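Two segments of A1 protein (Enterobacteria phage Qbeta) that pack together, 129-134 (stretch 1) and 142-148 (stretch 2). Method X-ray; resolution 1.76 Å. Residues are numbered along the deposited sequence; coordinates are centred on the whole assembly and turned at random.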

# COMPACT_ATOMS: atom_id res chain seq x y z
N ILE A 129 -9.90 -1.39 16.44
CA ILE A 129 -8.79 -0.48 16.20
C ILE A 129 -7.85 -1.14 15.18
O ILE A 129 -7.36 -2.24 15.43
CB ILE A 129 -8.10 -0.03 17.51
CG1 ILE A 129 -9.06 0.87 18.35
CG2 ILE A 129 -6.82 0.71 17.18
CD1 ILE A 129 -8.56 1.20 19.80
N GLU A 130 -7.66 -0.49 14.04
CA GLU A 130 -6.93 -1.12 12.92
C GLU A 130 -5.85 -0.20 12.43
O GLU A 130 -5.77 0.97 12.86
CB GLU A 130 -7.92 -1.50 11.81
CG GLU A 130 -8.79 -2.69 12.26
CD GLU A 130 -9.84 -3.15 11.25
OE1 GLU A 130 -9.91 -2.52 10.17
OE2 GLU A 130 -10.56 -4.18 11.58
N ARG A 131 -4.95 -0.71 11.59
CA ARG A 131 -3.95 0.17 10.94
C ARG A 131 -4.31 0.42 9.49
O ARG A 131 -4.72 -0.56 8.74
CB ARG A 131 -2.52 -0.38 11.12
CG ARG A 131 -2.04 0.03 12.51
CD ARG A 131 -1.41 -1.02 13.21
NE ARG A 131 -1.21 -0.72 14.66
CZ ARG A 131 -0.17 -1.16 15.35
NH1 ARG A 131 0.77 -1.85 14.72
NH2 ARG A 131 -0.08 -0.91 16.66
N PHE A 132 -4.20 1.70 9.08
CA PHE A 132 -4.75 2.18 7.82
C PHE A 132 -3.62 2.76 6.96
O PHE A 132 -2.89 3.70 7.39
CB PHE A 132 -5.79 3.28 8.03
CG PHE A 132 -7.03 2.83 8.67
CD1 PHE A 132 -8.17 2.66 7.93
CD2 PHE A 132 -7.05 2.55 10.02
CE1 PHE A 132 -9.40 2.25 8.58
CE2 PHE A 132 -8.20 2.15 10.68
CZ PHE A 132 -9.37 1.97 9.96
N ILE A 133 -3.44 2.20 5.76
CA ILE A 133 -2.40 2.76 4.87
C ILE A 133 -2.95 4.00 4.19
O ILE A 133 -4.15 4.04 3.80
CB ILE A 133 -1.97 1.63 3.85
CG1 ILE A 133 -0.73 2.07 3.08
CG2 ILE A 133 -3.18 1.14 2.99
CD1 ILE A 133 0.52 2.18 3.99
N TYR A 134 -2.13 5.05 4.09
CA TYR A 134 -2.60 6.23 3.37
C TYR A 134 -2.42 6.02 1.87
O TYR A 134 -1.34 5.52 1.44
CB TYR A 134 -1.82 7.50 3.84
CG TYR A 134 -2.18 8.75 3.05
CD1 TYR A 134 -3.48 9.33 3.16
CD2 TYR A 134 -1.24 9.35 2.24
CE1 TYR A 134 -3.79 10.48 2.42
CE2 TYR A 134 -1.54 10.53 1.53
CZ TYR A 134 -2.82 11.09 1.63
OH TYR A 134 -3.14 12.24 0.92
N CYS A 142 -6.98 3.23 3.83
CA CYS A 142 -7.63 1.89 3.61
C CYS A 142 -7.09 0.94 4.70
O CYS A 142 -5.88 0.99 5.01
CB CYS A 142 -7.26 1.38 2.19
SG CYS A 142 -8.23 -0.12 1.79
N SER A 143 -7.97 0.16 5.34
CA SER A 143 -7.58 -0.73 6.48
C SER A 143 -6.72 -1.90 5.97
O SER A 143 -7.20 -2.63 5.10
CB SER A 143 -8.82 -1.34 7.09
OG SER A 143 -8.41 -2.25 8.11
N LEU A 144 -5.53 -2.10 6.56
CA LEU A 144 -4.65 -3.24 6.27
C LEU A 144 -5.33 -4.60 6.67
O LEU A 144 -5.11 -5.67 6.04
CB LEU A 144 -3.28 -3.01 6.97
CG LEU A 144 -2.55 -1.84 6.26
CD1 LEU A 144 -1.42 -1.34 7.22
CD2 LEU A 144 -2.01 -2.33 4.86
N SER A 145 -6.24 -4.49 7.65
CA SER A 145 -7.03 -5.61 8.12
C SER A 145 -7.95 -6.07 7.02
O SER A 145 -8.00 -7.26 6.75
CB SER A 145 -7.85 -5.31 9.39
OG SER A 145 -6.96 -5.20 10.52
N ASP A 146 -8.60 -5.13 6.33
CA ASP A 146 -9.50 -5.44 5.24
C ASP A 146 -8.74 -6.02 4.01
O ASP A 146 -9.11 -7.06 3.49
CB ASP A 146 -10.29 -4.20 4.77
CG ASP A 146 -11.28 -3.65 5.79
OD1 ASP A 146 -11.39 -4.23 6.89
OD2 ASP A 146 -11.99 -2.64 5.46
N ILE A 147 -7.68 -5.34 3.58
CA ILE A 147 -6.88 -5.77 2.40
C ILE A 147 -6.37 -7.23 2.57
O ILE A 147 -6.36 -8.01 1.63
CB ILE A 147 -5.68 -4.78 2.19
CG1 ILE A 147 -6.26 -3.38 1.89
CG2 ILE A 147 -4.66 -5.33 1.14
CD1 ILE A 147 -5.20 -2.25 1.93
N ALA A 148 -5.86 -7.57 3.75
CA ALA A 148 -5.24 -8.84 4.01
C ALA A 148 -6.14 -9.93 4.65
O ALA A 148 -5.64 -10.97 5.11
CB ALA A 148 -3.92 -8.63 4.83
O HOH W 1 -4.65 -3.40 10.95

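The contact is a short antiparallel strand pairing that leads directly into the start of a helix, so both strand and helix residues meet the other stretch. Ile 133 and Cys 142 form the hydrogen-bonded pair, with Ile 133 N giving to Cys 142 O at 2.8 Å and Cys 142 N giving to Ile 133 O at 2.9 Å. One step along, Phe 132 and Ser 143 form the non-hydrogen-bonded pair, their CA atoms 4.3 Å apart, and Phe 132 CA makes a CA-H...O contact of 3.3 Å with Cys 142 O. The ladder ends with Leu 144 N, 2.8 Å from Arg 131 O and nearly straight at 166°: the first residue of the helix still spends its amide on the neighbouring strand.

On the face carrying Ile 133 and Cys 142 the packing is apolar. Ile 133 is the bump, its CG2 methyl set into a hollow made by Cys 142, Leu 144 and Ile 147. Ile 133 CG2 lies 4.2 Å from Cys 142 CB and 4.1 Å from Ile 147 CD1, while Ile 133 CB meets Leu 144 CD2 at 4.1 Å. Strand and helix thus each supply part of the wall, and all four of these residues are buried. A beta-branched residue suits the place because its second branch, CG2, puts a methyl group into the hollow close to the backbone. Leu 144 also reaches along the strand, bringing CD1 to 4.2 Å from Arg 131 CB; the rest of the arginine leads away and hydrogen-bonds elsewhere in the structure.

The other face mixes a large ring with a small polar residue. Phe 132 lays its ring obliquely by the opposing backbone, CD1 3.6 Å from Ser 143 N, and CE1 comes 3.9 Å from Ser 143 CB. The small serine leaves room for the ring and has a second task as N-cap: Ser 143 OG accepts weak hydrogen bonds from Ser 145 N at 3.2 Å and Asp 146 N at 3.4 Å. Ser 143 OG also donates to Glu 130 OE1 at 2.6 Å, so the buried hydroxyl is used both as acceptor and as donor.

Glu 130 reaches this site with chi1 m and chi2 t, and its CD rests 3.5 Å from Ser 145 CB. The price is a like charge nearby, Asp 146 OD1, 4.0 Å from Glu 130 OE1. At the more open margin, one water fills the gap, accepting from Arg 131 N at 2.8 Å and lying 3.0 Å from Ser 145 OG.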